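Local coordinates for protein choline kinase (PDB 4R78) that probably phosphorylates choline, transferring phosphate from ATP within a protein kinase-like fold, and is seen here with AMP bound in its nucleotide pocket, at residues L90-K95 and I213-S218; A148-I153 and A175-E180; A184-D189 and H257-I262. All coordinates share one frame; numbering follows the deposited sequence.

Contact 1: residues L90-K95 and I213-S218; sequences LGLDVK and IDWEYS. With AMP (adenosine monophosphate), chain C.
W215 meets D93 and L92 in a buried contact between two loops, and I213 extends it to the nucleotide. The D93 carboxylate comes in obliquely to the indole, its plane turned 40° from the ring, and OD2 approaches W215 CD1 to 3.3 Å. No direct hydrogen bond joins the segments; two waters do this work. One donates to D93 OD1 at 2.8 Å and accepts from D214 N, while the other donates to D93 OD2 and accepts from W215 N at 2.9 Å. Successive backbone amides are thus served by the two oxygens of one carboxylate. With CG anti to the backbone N (chi1 -159°), D93 directs both oxygens at the opposite loop, and OD1 also takes a weak bond from V94 N. Further along the indole, L92 CD1 packs 4.1 Å from W215 CZ2. The indole NE1 binds L212 O, and the ring meets H194 edge-to-face, so W215 is fixed from several directions.

I213 faces two partners with different branches. CG2 packs 3.8 Å from V94 CG1, whereas CD1 reaches to 3.4 Å from C8 of the adenine. Next to it, D214 OD2 lies 3.0 Å from AMP O5', and OD1 forms a salt bridge with K106. Segment 90-95, between helix 77-87 and strand 96-100, probably corresponds to the αC-β4 loop of protein kinases, and D214-E216 probably takes the place of the DFG motif, with I213 just before it. The arrangement is that of the nucleotide site between the lobes of the protein kinase-like fold.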
loop_
_atom_site.group_PDB
_atom_site.type_symbol
_atom_site.label_atom_id
_atom_site.label_comp_id
_atom_site.label_asym_id
_atom_site.label_seq_id
_atom_site.Cartn_x
_atom_site.Cartn_y
_atom_site.Cartn_z
ATOM N N LEU A 90 6.376 2.081 16.851
ATOM C CA LEU A 90 5.953 0.688 16.667
ATOM C C LEU A 90 7.114 -0.192 16.204
ATOM O O LEU A 90 7.082 -1.412 16.370
ATOM C CB LEU A 90 4.798 0.580 15.668
ATOM C CG LEU A 90 3.438 1.192 16.006
ATOM C CD1 LEU A 90 2.421 0.806 14.941
ATOM C CD2 LEU A 90 2.947 0.771 17.389
ATOM N N GLY A 91 8.125 0.432 15.611
ATOM C CA GLY A 91 9.310 -0.277 15.132
ATOM C C GLY A 91 9.068 -1.168 13.923
ATOM O O GLY A 91 9.845 -2.084 13.658
ATOM N N LEU A 92 7.999 -0.892 13.182
ATOM C CA LEU A 92 7.632 -1.716 12.035
ATOM C C LEU A 92 8.298 -1.263 10.740
ATOM O O LEU A 92 8.798 -2.077 9.976
ATOM C CB LEU A 92 6.111 -1.760 11.865
ATOM C CG LEU A 92 5.302 -2.425 12.984
ATOM C CD1 LEU A 92 3.812 -2.306 12.709
ATOM C CD2 LEU A 92 5.707 -3.887 13.167
ATOM N N ASP A 93 8.298 0.044 10.507
ATOM C CA ASP A 93 8.863 0.617 9.292
ATOM C C ASP A 93 10.371 0.794 9.446
ATOM O O ASP A 93 10.896 0.823 10.566
ATOM C CB ASP A 93 8.188 1.966 9.016
ATOM C CG ASP A 93 8.291 2.419 7.556
ATOM O OD1 ASP A 93 8.954 1.767 6.716
ATOM O OD2 ASP A 93 7.695 3.473 7.251
ATOM N N VAL A 94 11.060 0.898 8.313
ATOM C CA VAL A 94 12.473 1.256 8.290
ATOM C C VAL A 94 12.661 2.742 8.618
ATOM O O VAL A 94 11.693 3.510 8.691
ATOM C CB VAL A 94 13.136 0.912 6.929
ATOM C CG1 VAL A 94 13.027 -0.582 6.639
ATOM C CG2 VAL A 94 12.510 1.722 5.795
ATOM N N LYS A 95 13.912 3.144 8.808
ATOM C CA LYS A 95 14.243 4.517 9.176
ATOM C C LYS A 95 14.021 5.512 8.036
ATOM O O LYS A 95 14.456 5.285 6.904
ATOM C CB LYS A 95 15.690 4.600 9.658
ATOM C CG LYS A 95 16.075 5.954 10.215
ATOM C CD LYS A 95 17.567 6.034 10.451
ATOM C CE LYS A 95 17.947 7.285 11.216
ATOM N NZ LYS A 95 17.448 7.260 12.622
ATOM N N ILE A 213 6.887 -1.938 5.342
ATOM C CA ILE A 213 7.274 -0.649 4.764
ATOM C C ILE A 213 6.175 -0.048 3.893
ATOM O O ILE A 213 5.116 -0.650 3.711
ATOM C CB ILE A 213 8.589 -0.771 3.940
ATOM C CG1 ILE A 213 8.367 -1.645 2.699
ATOM C CG2 ILE A 213 9.721 -1.291 4.828
ATOM C CD1 ILE A 213 9.457 -1.537 1.659
ATOM N N ASP A 214 6.443 1.152 3.379
ATOM C CA ASP A 214 5.601 1.828 2.389
ATOM C C ASP A 214 4.187 2.102 2.894
ATOM O O ASP A 214 3.197 1.550 2.402
ATOM C CB ASP A 214 5.631 1.091 1.041
ATOM C CG ASP A 214 6.950 1.274 0.300
ATOM O OD1 ASP A 214 7.846 1.997 0.792
ATOM O OD2 ASP A 214 7.085 0.699 -0.798
ATOM N N TRP A 215 4.125 2.989 3.879
ATOM C CA TRP A 215 2.887 3.359 4.548
ATOM C C TRP A 215 2.175 4.542 3.882
ATOM O O TRP A 215 1.361 5.207 4.521
ATOM C CB TRP A 215 3.190 3.670 6.019
ATOM C CG TRP A 215 3.649 2.466 6.792
ATOM C CD1 TRP A 215 4.863 1.847 6.714
ATOM C CD2 TRP A 215 2.887 1.734 7.755
ATOM N NE1 TRP A 215 4.908 0.771 7.570
ATOM C CE2 TRP A 215 3.705 0.679 8.221
ATOM C CE3 TRP A 215 1.588 1.862 8.263
ATOM C CZ2 TRP A 215 3.265 -0.242 9.180
ATOM C CZ3 TRP A 215 1.151 0.948 9.215
ATOM C CH2 TRP A 215 1.992 -0.086 9.666
ATOM N N GLU A 216 2.449 4.781 2.600
ATOM C CA GLU A 216 1.886 5.942 1.887
ATOM C C GLU A 216 0.362 6.007 1.872
ATOM O O GLU A 216 -0.208 7.086 1.727
ATOM C CB GLU A 216 2.403 6.019 0.445
ATOM C CG GLU A 216 3.829 6.547 0.314
ATOM C CD GLU A 216 4.861 5.647 0.978
ATOM O OE1 GLU A 216 4.792 4.416 0.776
ATOM O OE2 GLU A 216 5.726 6.178 1.708
ATOM N N TYR A 217 -0.292 4.855 2.003
ATOM C CA TYR A 217 -1.751 4.803 1.984
ATOM C C TYR A 217 -2.367 4.708 3.371
ATOM O O TYR A 217 -3.598 4.688 3.499
ATOM C CB TYR A 217 -2.228 3.648 1.102
ATOM C CG TYR A 217 -1.806 3.798 -0.341
ATOM C CD1 TYR A 217 -2.552 4.574 -1.228
ATOM C CD2 TYR A 217 -0.647 3.182 -0.811
ATOM C CE1 TYR A 217 -2.158 4.724 -2.554
ATOM C CE2 TYR A 217 -0.245 3.323 -2.135
ATOM C CZ TYR A 217 -1.007 4.096 -2.997
ATOM O OH TYR A 217 -0.612 4.233 -4.310
ATOM N N SER A 218 -1.521 4.678 4.401
ATOM C CA SER A 218 -1.998 4.431 5.767
ATOM C C SER A 218 -3.081 5.423 6.192
ATOM O O SER A 218 -3.022 6.621 5.882
ATOM C CB SER A 218 -0.845 4.390 6.784
ATOM O OG SER A 218 -0.301 5.679 7.037
HETATM P P AMP C . 7.638 -1.881 -3.136
HETATM O O1P AMP C . 6.309 -1.224 -3.422
HETATM O O2P AMP C . 8.201 -2.678 -4.288
HETATM O O3P AMP C . 7.708 -2.581 -1.800
HETATM O "O5'" AMP C . 8.671 -0.656 -2.973
HETATM C "C5'" AMP C . 9.771 -0.756 -2.070
HETATM C "C4'" AMP C . 10.712 -1.866 -2.521
HETATM O "O4'" AMP C . 12.070 -1.423 -2.419
HETATM C "C3'" AMP C . 10.579 -3.100 -1.643
HETATM O "O3'" AMP C . 9.838 -4.128 -2.308
HETATM C "C2'" AMP C . 12.002 -3.539 -1.355
HETATM O "O2'" AMP C . 12.402 -4.566 -2.262
HETATM C "C1'" AMP C . 12.861 -2.317 -1.624
HETATM N N9 AMP C . 13.254 -1.668 -0.344
HETATM C C8 AMP C . 12.493 -0.820 0.375
HETATM N N7 AMP C . 13.131 -0.392 1.492
HETATM C C5 AMP C . 14.341 -0.970 1.497
HETATM C C6 AMP C . 15.522 -0.946 2.391
HETATM N N6 AMP C . 15.511 -0.194 3.517
HETATM N N1 AMP C . 16.597 -1.690 2.041
HETATM C C2 AMP C . 16.609 -2.440 0.921
HETATM N N3 AMP C . 15.570 -2.509 0.063
HETATM C C4 AMP C . 14.425 -1.811 0.288
HETATM O O HOH W 1 9.045 2.594 4.049
HETATM O O HOH W 2 6.532 4.254 4.843
#

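Contact 2: residues A148-I153 and A175-E180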
loop_
_atom_site.group_PDB
_atom_site.type_symbol
_atom_site.label_atom_id
_atom_site.label_comp_id
_atom_site.label_asym_id
_atom_site.label_seq_id
_atom_site.Cartn_x
_atom_site.Cartn_y
_atom_site.Cartn_z
ATOM N N ALA A 148 -12.132 6.072 2.946
ATOM C CA ALA A 148 -13.501 5.992 2.476
ATOM C C ALA A 148 -13.450 5.345 1.094
ATOM O O ALA A 148 -13.239 6.033 0.092
ATOM C CB ALA A 148 -14.112 7.386 2.415
ATOM N N PRO A 149 -13.616 4.006 1.038
ATOM C CA PRO A 149 -13.398 3.242 -0.198
ATOM C C PRO A 149 -14.256 3.704 -1.378
ATOM O O PRO A 149 -13.800 3.691 -2.517
ATOM C CB PRO A 149 -13.785 1.812 0.203
ATOM C CG PRO A 149 -13.619 1.772 1.684
ATOM C CD PRO A 149 -14.024 3.132 2.155
ATOM N N PHE A 150 -15.487 4.118 -1.101
ATOM C CA PHE A 150 -16.410 4.530 -2.156
ATOM C C PHE A 150 -16.090 5.930 -2.662
ATOM O O PHE A 150 -16.194 6.203 -3.861
ATOM C CB PHE A 150 -17.858 4.359 -1.679
ATOM C CG PHE A 150 -18.159 2.953 -1.229
ATOM C CD1 PHE A 150 -18.485 1.971 -2.161
ATOM C CD2 PHE A 150 -18.054 2.594 0.116
ATOM C CE1 PHE A 150 -18.734 0.662 -1.764
ATOM C CE2 PHE A 150 -18.297 1.279 0.526
ATOM C CZ PHE A 150 -18.637 0.310 -0.421
ATOM N N GLU A 151 -15.638 6.796 -1.757
ATOM C CA GLU A 151 -15.075 8.087 -2.145
ATOM C C GLU A 151 -13.784 7.899 -2.950
ATOM O O GLU A 151 -13.504 8.662 -3.876
ATOM C CB GLU A 151 -14.782 8.947 -0.915
ATOM C CG GLU A 151 -16.005 9.552 -0.234
ATOM C CD GLU A 151 -15.636 10.396 0.981
ATOM O OE1 GLU A 151 -16.459 10.490 1.918
ATOM O OE2 GLU A 151 -14.519 10.961 1.005
ATOM N N GLU A 152 -13.004 6.877 -2.595
ATOM C CA GLU A 152 -11.754 6.586 -3.294
ATOM C C GLU A 152 -12.002 6.233 -4.759
ATOM O O GLU A 152 -11.296 6.712 -5.647
ATOM C CB GLU A 152 -10.977 5.467 -2.593
ATOM C CG GLU A 152 -9.521 5.339 -3.039
ATOM C CD GLU A 152 -8.565 6.239 -2.267
ATOM O OE1 GLU A 152 -7.341 6.006 -2.361
ATOM O OE2 GLU A 152 -9.020 7.163 -1.560
ATOM N N ILE A 153 -13.012 5.401 -5.007
ATOM C CA ILE A 153 -13.439 5.103 -6.374
ATOM C C ILE A 153 -13.713 6.395 -7.153
ATOM O O ILE A 153 -13.223 6.567 -8.269
ATOM C CB ILE A 153 -14.681 4.172 -6.391
ATOM C CG1 ILE A 153 -14.295 2.773 -5.898
ATOM C CG2 ILE A 153 -15.299 4.097 -7.795
ATOM C CD1 ILE A 153 -15.466 1.934 -5.405
ATOM N N ALA A 175 -23.146 -2.435 -8.579
ATOM C CA ALA A 175 -23.047 -3.590 -7.688
ATOM C C ALA A 175 -22.014 -3.351 -6.584
ATOM O O ALA A 175 -22.243 -3.698 -5.429
ATOM C CB ALA A 175 -22.723 -4.858 -8.472
ATOM N N VAL A 176 -20.882 -2.747 -6.946
ATOM C CA VAL A 176 -19.851 -2.399 -5.966
ATOM C C VAL A 176 -20.382 -1.377 -4.952
ATOM O O VAL A 176 -20.236 -1.567 -3.740
ATOM C CB VAL A 176 -18.556 -1.901 -6.650
ATOM C CG1 VAL A 176 -17.575 -1.335 -5.620
ATOM C CG2 VAL A 176 -17.904 -3.035 -7.425
ATOM N N PHE A 177 -21.023 -0.317 -5.445
ATOM C CA PHE A 177 -21.570 0.721 -4.562
ATOM C C PHE A 177 -22.705 0.225 -3.660
ATOM O O PHE A 177 -22.981 0.832 -2.623
ATOM C CB PHE A 177 -22.008 1.958 -5.360
ATOM C CG PHE A 177 -20.897 2.951 -5.611
ATOM C CD1 PHE A 177 -20.666 3.999 -4.724
ATOM C CD2 PHE A 177 -20.087 2.839 -6.736
ATOM C CE1 PHE A 177 -19.642 4.921 -4.956
ATOM C CE2 PHE A 177 -19.057 3.757 -6.975
ATOM C CZ PHE A 177 -18.838 4.797 -6.082
ATOM N N SER A 178 -23.357 -0.872 -4.057
ATOM C CA SER A 178 -24.410 -1.470 -3.234
ATOM C C SER A 178 -23.842 -2.082 -1.952
ATOM O O SER A 178 -24.572 -2.303 -0.985
ATOM C CB SER A 178 -25.208 -2.519 -4.021
ATOM O OG SER A 178 -24.525 -3.760 -4.082
ATOM N N LEU A 179 -22.536 -2.345 -1.946
ATOM C CA LEU A 179 -21.870 -2.919 -0.779
ATOM C C LEU A 179 -21.737 -1.942 0.389
ATOM O O LEU A 179 -21.539 -2.367 1.529
ATOM C CB LEU A 179 -20.501 -3.491 -1.168
ATOM C CG LEU A 179 -20.519 -4.609 -2.220
ATOM C CD1 LEU A 179 -19.107 -4.950 -2.680
ATOM C CD2 LEU A 179 -21.245 -5.856 -1.718
ATOM N N GLU A 180 -21.852 -0.644 0.103
ATOM C CA GLU A 180 -21.766 0.387 1.142
ATOM C C GLU A 180 -22.838 0.197 2.219
ATOM O O GLU A 180 -22.544 0.295 3.414
ATOM C CB GLU A 180 -21.845 1.796 0.535
ATOM C CG GLU A 180 -21.558 2.919 1.534
ATOM C CD GLU A 180 -21.343 4.282 0.889
ATOM O OE1 GLU A 180 -21.683 4.472 -0.299
ATOM O OE2 GLU A 180 -20.831 5.180 1.588
#
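A knob-into-hole contact between helices of the α-helical C-terminal lobe centres on F150, whose side chain sits among V176, F177, L179 and E180. It lies in the first turn of helix 149-159, and the hole is formed where helix 169-177 gives way to helix 179-186. E180 lies over one face of the phenyl ring: its CB is 3.7 Å from the ring centroid and close to the ring normal, a CH-pi contact. The glutamate chain then runs back along the ring, because CG is anti to the backbone N (chi1 -172°) and the rest is extended. Its carboxylate consequently stacks on F150, the two planes only 11° apart. At the ring edge, CE1 approaches V176 O to 3.3 Å; that oxygen also accepts the backbone bond from L179 N.

F177 slides past F150 in the opposite direction, with centroids 5.7 Å apart and planes inclined at 48°, an oblique pairing. Its ring reaches F150 through CE1, 3.8 Å from F150 CB. One turn on, I153 continues the apolar seam with two branches: CD1 packs 3.9 Å from V176 CG1, and CG2 lies 3.9 Å from F177 CE2. Helix 257-280 adds L266 beside both F150 and V176, and I270 beside I153. The whole is knob-into-hole packing of helix 149-159 against the junction of helices 169-177 and 179-186, within the helical C-terminal lobe of the kinase-like fold.

Contact 3: residues A184-D189 and H257-I262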
loop_
_atom_site.group_PDB
_atom_site.type_symbol
_atom_site.label_atom_id
_atom_site.label_comp_id
_atom_site.label_asym_id
_atom_site.label_seq_id
_atom_site.Cartn_x
_atom_site.Cartn_y
_atom_site.Cartn_z
ATOM N N ALA A 184 -22.413 -0.689 6.244
ATOM C CA ALA A 184 -23.059 0.136 7.271
ATOM C C ALA A 184 -23.893 -0.703 8.243
ATOM O O ALA A 184 -23.888 -0.453 9.452
ATOM C CB ALA A 184 -23.907 1.226 6.631
ATOM N N ASP A 185 -24.593 -1.705 7.713
ATOM C CA ASP A 185 -25.393 -2.613 8.538
ATOM C C ASP A 185 -24.517 -3.454 9.469
ATOM O O ASP A 185 -24.819 -3.586 10.657
ATOM C CB ASP A 185 -26.263 -3.517 7.655
ATOM C CG ASP A 185 -27.295 -4.320 8.450
ATOM O OD1 ASP A 185 -27.588 -3.969 9.614
ATOM O OD2 ASP A 185 -27.832 -5.305 7.900
ATOM N N LEU A 186 -23.429 -4.007 8.933
ATOM C CA LEU A 186 -22.491 -4.802 9.726
ATOM C C LEU A 186 -21.813 -3.948 10.792
ATOM O O LEU A 186 -21.524 -4.427 11.893
ATOM C CB LEU A 186 -21.441 -5.460 8.823
ATOM C CG LEU A 186 -21.927 -6.492 7.797
ATOM C CD1 LEU A 186 -20.805 -6.866 6.841
ATOM C CD2 LEU A 186 -22.499 -7.734 8.471
ATOM N N GLY A 187 -21.584 -2.680 10.458
ATOM C CA GLY A 187 -20.912 -1.732 11.341
ATOM C C GLY A 187 -19.433 -1.700 11.022
ATOM O O GLY A 187 -18.737 -2.689 11.227
ATOM N N VAL A 188 -18.960 -0.563 10.518
ATOM C CA VAL A 188 -17.557 -0.405 10.121
ATOM C C VAL A 188 -16.722 0.086 11.301
ATOM O O VAL A 188 -17.089 1.048 11.980
ATOM C CB VAL A 188 -17.414 0.552 8.901
ATOM C CG1 VAL A 188 -15.950 0.755 8.517
ATOM C CG2 VAL A 188 -18.199 0.013 7.706
ATOM N N ASP A 189 -15.605 -0.591 11.537
ATOM C CA ASP A 189 -14.698 -0.235 12.619
ATOM C C ASP A 189 -13.654 0.764 12.131
ATOM O O ASP A 189 -13.473 0.948 10.926
ATOM C CB ASP A 189 -14.057 -1.496 13.211
ATOM C CG ASP A 189 -15.089 -2.453 13.792
ATOM O OD1 ASP A 189 -15.888 -2.026 14.656
ATOM O OD2 ASP A 189 -15.115 -3.629 13.380
ATOM N N HIS A 257 -15.408 -12.597 8.411
ATOM C CA HIS A 257 -15.187 -13.191 7.093
ATOM C C HIS A 257 -15.922 -12.430 5.993
ATOM O O HIS A 257 -15.388 -12.268 4.899
ATOM C CB HIS A 257 -15.595 -14.668 7.077
ATOM C CG HIS A 257 -14.646 -15.564 7.810
ATOM N ND1 HIS A 257 -14.641 -15.682 9.183
ATOM C CD2 HIS A 257 -13.675 -16.392 7.357
ATOM C CE1 HIS A 257 -13.709 -16.544 9.545
ATOM N NE2 HIS A 257 -13.107 -16.988 8.458
ATOM N N GLU A 258 -17.135 -11.960 6.284
ATOM C CA GLU A 258 -17.911 -11.226 5.287
ATOM C C GLU A 258 -17.259 -9.899 4.911
ATOM O O GLU A 258 -17.212 -9.546 3.731
ATOM C CB GLU A 258 -19.364 -11.008 5.727
ATOM C CG GLU A 258 -20.232 -10.464 4.592
ATOM C CD GLU A 258 -21.692 -10.265 4.955
ATOM O OE1 GLU A 258 -22.098 -10.599 6.088
ATOM O OE2 GLU A 258 -22.439 -9.773 4.083
ATOM N N LYS A 259 -16.743 -9.178 5.905
ATOM C CA LYS A 259 -16.046 -7.918 5.638
ATOM C C LYS A 259 -14.816 -8.157 4.764
ATOM O O LYS A 259 -14.561 -7.396 3.839
ATOM C CB LYS A 259 -15.647 -7.209 6.933
ATOM C CG LYS A 259 -16.765 -6.444 7.616
ATOM C CD LYS A 259 -16.230 -5.800 8.881
ATOM C CE LYS A 259 -17.250 -4.898 9.528
ATOM N NZ LYS A 259 -16.725 -4.398 10.836
ATOM N N ILE A 260 -14.065 -9.217 5.059
ATOM C CA ILE A 260 -12.915 -9.577 4.238
ATOM C C ILE A 260 -13.338 -9.773 2.778
ATOM O O ILE A 260 -12.705 -9.233 1.870
ATOM C CB ILE A 260 -12.181 -10.822 4.796
ATOM C CG1 ILE A 260 -11.517 -10.477 6.133
ATOM C CG2 ILE A 260 -11.128 -11.338 3.803
ATOM C CD1 ILE A 260 -11.027 -11.685 6.913
ATOM N N ALA A 261 -14.414 -10.526 2.562
ATOM C CA ALA A 261 -14.904 -10.792 1.211
ATOM C C ALA A 261 -15.286 -9.496 0.489
ATOM O O ALA A 261 -14.960 -9.309 -0.687
ATOM C CB ALA A 261 -16.085 -11.759 1.254
ATOM N N ILE A 262 -15.965 -8.602 1.204
ATOM C CA ILE A 262 -16.380 -7.313 0.651
ATOM C C ILE A 262 -15.179 -6.429 0.302
ATOM O O ILE A 262 -15.130 -5.844 -0.782
ATOM C CB ILE A 262 -17.370 -6.581 1.595
ATOM C CG1 ILE A 262 -18.702 -7.343 1.635
ATOM C CG2 ILE A 262 -17.582 -5.135 1.147
ATOM C CD1 ILE A 262 -19.656 -6.930 2.750
#
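This is a mixed polar and apolar contact, partly buried, in which the first turns of helix 257-280 hold the chain as it leaves helix 179-186. K259 is its centre. The side chain is extended beyond CG (chi2 180°), and this carries NZ from the helix across to the 187-189 backbone. There NZ donates a 2.7 Å hydrogen bond to G187 O. The C=O...N angle is 157° and the donor lies in the carbonyl plane. NZ also forms a 3.1 Å salt bridge with D189 OD2, the aspartate side chain crossing the lysine at about a right angle. A second salt bridge, from NZ to D222 OD2, gives the ammonium three oxygen partners; D222 OD2 in turn accepts from D189 N, so lysine and loop are held through a shared carboxylate. G187, the first residue to depart from helical angles, has a positive phi (94°) where the chain leaves the helix, and its carbonyl is the one that K259 reaches.

The apolar part rests on L186, the last residue of its helix. Its CD1 methyl lies 4.1 Å from K259 CG and 4.2 Å from I262 CD1. The CD2 methyl approaches the carboxylate of E258, 3.7 Å from OE1, as the two side chains pass at a slant. The E258 carboxylate has polar partners elsewhere: OE2 bonds to Y303 OH and makes a salt bridge with R182, which should fix its orientation beside the leucine.

Around this centre, I262 packs against L179, R182 and L183 of helix 179-186, helix 223-233 places M224 against K259 and I260, and helix 238-248 adds L245 beside H257 and I260, while the chain from D189 runs on into strand 191-193.

How the contacts relate
From the N terminus, the chain leaves 90-95 and comes back against it at 213-218, closing the long loop of contact 1. Contact 2 falls wholly within that loop: 148-153 and 175-180 meet through a short helical excursion. Contact 3 starts inside it at 184-189 but finds its partner, 257-262, beyond it, so contacts 1 and 3 cross. Contacts 2 and 3 follow in series, share helix 179-186 and touch through L179 CB and I262 CG2 (4.1 Å); their centres lie about 12 Å apart. Contact 1, with its centre about 26 Å from that of contact 2, ties the loop before strand 96-100 to the nucleotide site, whereas the others join C-terminal-lobe helices.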